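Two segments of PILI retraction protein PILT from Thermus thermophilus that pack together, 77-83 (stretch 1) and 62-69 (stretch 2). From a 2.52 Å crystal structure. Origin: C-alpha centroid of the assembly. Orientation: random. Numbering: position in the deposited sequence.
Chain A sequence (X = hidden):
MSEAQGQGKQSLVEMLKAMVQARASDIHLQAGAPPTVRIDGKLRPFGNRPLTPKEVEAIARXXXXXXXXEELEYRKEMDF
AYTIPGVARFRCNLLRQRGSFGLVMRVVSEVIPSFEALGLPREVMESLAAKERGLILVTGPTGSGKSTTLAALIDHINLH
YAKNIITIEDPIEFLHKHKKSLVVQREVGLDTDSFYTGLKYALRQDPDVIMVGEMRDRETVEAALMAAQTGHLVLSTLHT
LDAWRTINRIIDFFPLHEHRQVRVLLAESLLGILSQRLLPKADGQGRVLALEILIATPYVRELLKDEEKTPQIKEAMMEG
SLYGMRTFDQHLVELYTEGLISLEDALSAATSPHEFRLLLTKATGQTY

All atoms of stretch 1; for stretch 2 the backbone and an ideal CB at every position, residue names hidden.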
# COMPACT_ATOMS: atom_id res chain seq x y z
N GLU A 77 -8.97 5.88 24.43
CA GLU A 77 -9.10 5.27 23.11
C GLU A 77 -9.15 3.75 23.23
O GLU A 77 -8.61 3.18 24.18
CB GLU A 77 -7.95 5.68 22.20
CG GLU A 77 -7.76 7.15 22.03
CD GLU A 77 -6.85 7.77 23.07
OE1 GLU A 77 -6.35 7.06 23.97
OE2 GLU A 77 -6.63 8.98 23.01
N MET A 78 -9.80 3.10 22.27
CA MET A 78 -9.84 1.65 22.24
C MET A 78 -9.78 1.15 20.82
O MET A 78 -10.55 1.58 19.98
CB MET A 78 -11.09 1.12 22.89
CG MET A 78 -10.99 0.93 24.37
SD MET A 78 -12.33 -0.13 24.91
CE MET A 78 -12.01 -1.57 23.88
N ASP A 79 -8.86 0.23 20.57
CA ASP A 79 -8.71 -0.37 19.25
C ASP A 79 -9.20 -1.80 19.35
O ASP A 79 -8.72 -2.54 20.19
CB ASP A 79 -7.25 -0.30 18.79
CG ASP A 79 -7.06 -0.78 17.37
OD1 ASP A 79 -7.59 -1.87 17.01
OD2 ASP A 79 -6.36 -0.06 16.61
N PHE A 80 -10.15 -2.21 18.51
CA PHE A 80 -10.68 -3.57 18.61
C PHE A 80 -11.23 -4.16 17.29
O PHE A 80 -11.67 -3.44 16.39
CB PHE A 80 -11.78 -3.62 19.70
CG PHE A 80 -13.02 -2.83 19.36
CD1 PHE A 80 -13.11 -1.47 19.67
CD2 PHE A 80 -14.09 -3.44 18.72
CE1 PHE A 80 -14.24 -0.75 19.36
CE2 PHE A 80 -15.22 -2.71 18.40
CZ PHE A 80 -15.29 -1.35 18.72
N ALA A 81 -11.20 -5.49 17.20
CA ALA A 81 -11.76 -6.19 16.05
C ALA A 81 -13.25 -6.45 16.20
O ALA A 81 -13.75 -6.66 17.30
CB ALA A 81 -11.03 -7.51 15.83
N TYR A 82 -13.97 -6.44 15.09
CA TYR A 82 -15.38 -6.76 15.13
C TYR A 82 -15.80 -7.39 13.81
O TYR A 82 -15.41 -6.92 12.74
CB TYR A 82 -16.20 -5.51 15.43
CG TYR A 82 -17.68 -5.72 15.20
CD1 TYR A 82 -18.47 -6.36 16.15
CD2 TYR A 82 -18.28 -5.28 14.03
CE1 TYR A 82 -19.81 -6.56 15.93
CE2 TYR A 82 -19.63 -5.47 13.81
CZ TYR A 82 -20.39 -6.11 14.76
OH TYR A 82 -21.73 -6.29 14.53
N THR A 83 -16.58 -8.46 13.88
CA THR A 83 -16.96 -9.15 12.66
C THR A 83 -18.47 -9.27 12.47
O THR A 83 -19.19 -9.63 13.39
CB THR A 83 -16.37 -10.54 12.64
OG1 THR A 83 -15.02 -10.46 13.11
CG2 THR A 83 -16.40 -11.11 11.23
N UNK A 62 -23.11 -1.43 21.43
CA UNK A 62 -23.61 -2.55 20.65
C UNK A 62 -22.49 -3.36 20.01
O UNK A 62 -22.69 -4.51 19.63
CB UNK A 62 -24.57 -2.04 19.57
N UNK A 63 -21.31 -2.76 19.88
CA UNK A 63 -20.18 -3.43 19.23
C UNK A 63 -19.21 -4.12 20.20
O UNK A 63 -18.48 -5.02 19.81
CB UNK A 63 -19.41 -2.41 18.39
N UNK A 64 -19.22 -3.70 21.46
CA UNK A 64 -18.26 -4.21 22.43
C UNK A 64 -18.76 -5.42 23.21
O UNK A 64 -19.95 -5.56 23.47
CB UNK A 64 -17.89 -3.10 23.41
N UNK A 65 -17.84 -6.28 23.61
CA UNK A 65 -18.15 -7.38 24.50
C UNK A 65 -18.25 -6.79 25.91
O UNK A 65 -17.73 -5.70 26.16
CB UNK A 65 -17.10 -8.49 24.42
N UNK A 66 -18.95 -7.49 26.82
CA UNK A 66 -19.13 -6.93 28.17
C UNK A 66 -17.82 -6.64 28.90
O UNK A 66 -17.74 -5.67 29.66
CB UNK A 66 -19.97 -7.89 29.02
N UNK A 67 -16.79 -7.45 28.67
CA UNK A 67 -15.49 -7.16 29.26
C UNK A 67 -14.96 -5.84 28.67
O UNK A 67 -14.57 -4.94 29.42
CB UNK A 67 -14.51 -8.31 29.01
N UNK A 68 -14.98 -5.73 27.34
CA UNK A 68 -14.57 -4.51 26.64
C UNK A 68 -15.31 -3.29 27.16
O UNK A 68 -14.74 -2.20 27.29
CB UNK A 68 -14.81 -4.66 25.14
N UNK A 69 -16.59 -3.47 27.45
CA UNK A 69 -17.41 -2.41 28.01
C UNK A 69 -16.87 -1.88 29.33
O UNK A 69 -16.91 -0.68 29.61
CB UNK A 69 -18.84 -2.91 28.21

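Stretch 1 is a strand from 78 to 83, and its alternation turns M78, F80 and Y82 toward stretch 2, to which they offer a largely apolar surface with two aromatic rings.

At position 62 the CA-to-CB bond points sideways and stretch 1 sets no limit on the side chain. The residue is A62, which makes no contact with stretch 1.

Position 63 is more restricted. Its bond also runs sideways, yet the ideal CB lies 4.2 Å from F80 CE2 and 4.6 Å from Y82 CD1, so a side chain here starts beside two rings. Leucine, isoleucine or methionine would suit. L63, with chi1 m and chi2 t, carries its end nearer: its CD2 sits over one face of the Y82 ring, 3.5 Å from Y82 CZ and 17° off the ring normal, a CH-pi contact. Its CB remains against F80 CE2.

Position 64 has an extended backbone (-92/150); its CA-to-CB bond runs sideways and its ideal CB has nothing of stretch 1 within 5.5 Å, but a branched apolar chain of moderate length could reach F80 and M78. L64 does so. Its CD2 lies over one face of the F80 ring, 3.6 Å from F80 CE1 and 11° off the normal, and is 4.2 Å from M78 CE.

Position 65, also extended, immediately precedes the helix beginning at 66. Nothing of stretch 1 is close, so the local demand is for a cap: serine, threonine, aspartate or asparagine. T65 fills the role, its OG1 accepting a weak capping bond from the backbone N of 68, at 3.4 Å. Its own carbonyl O takes a helical i to i+4 bond, 2.8 Å from the N of 69.

At position 66, phi of -58° fits proline, though alanine, serine or glutamate would also do. P66 is deposited, out of reach of stretch 1. Position 67 is likewise remote, and a polar residue is reasonable; it is E67, an acidic group well placed near a helix N-terminus.

At position 68 the CA-to-CB bond points toward stretch 1, its ideal CB 4.3 Å from M78 CE. Leucine, methionine or a long polar chain with an aliphatic stem would fit. Q68 combines both characters: its CG packs 4.1 Å from M78 CE and its NE2 lies 3.8 Å from F80 CB, while its OE1 turns back to accept from T65 N at 2.7 Å, nearly linear. The amide oxygen is thus engaged within its own stretch, and no hydrogen bond crosses the interface.

At position 69 the bond points away, so any good helix former, polar or apolar, would suit; it is L69.

Stretch 2 (62-69) ALLTPEQL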
# COMPACT_ATOMS: atom_id res chain seq x y z
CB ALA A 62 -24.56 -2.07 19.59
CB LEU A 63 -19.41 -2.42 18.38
CG LEU A 63 -20.21 -1.90 17.20
CD1 LEU A 63 -19.37 -0.98 16.36
CD2 LEU A 63 -20.73 -3.06 16.37
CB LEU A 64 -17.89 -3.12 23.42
CG LEU A 64 -17.22 -1.89 22.83
CD1 LEU A 64 -17.10 -0.83 23.92
CD2 LEU A 64 -15.86 -2.27 22.25
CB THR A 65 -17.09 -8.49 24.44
OG1 THR A 65 -15.86 -8.03 25.03
CG2 THR A 65 -16.84 -8.91 22.98
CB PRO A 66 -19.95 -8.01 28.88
CG PRO A 66 -20.78 -8.59 27.77
CD PRO A 66 -19.85 -8.64 26.59
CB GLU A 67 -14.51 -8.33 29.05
CG GLU A 67 -14.53 -9.02 27.67
CD GLU A 67 -15.48 -10.23 27.58
OE1 GLU A 67 -16.69 -10.06 27.86
OE2 GLU A 67 -15.03 -11.34 27.23
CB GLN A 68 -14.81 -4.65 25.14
CG GLN A 68 -13.65 -5.24 24.39
CD GLN A 68 -14.07 -5.82 23.06
OE1 GLN A 68 -15.26 -6.01 22.79
NE2 GLN A 68 -13.09 -6.11 22.21
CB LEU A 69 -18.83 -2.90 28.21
CG LEU A 69 -19.70 -2.60 27.00
CD1 LEU A 69 -21.10 -3.18 27.17
CD2 LEU A 69 -19.73 -1.09 26.84
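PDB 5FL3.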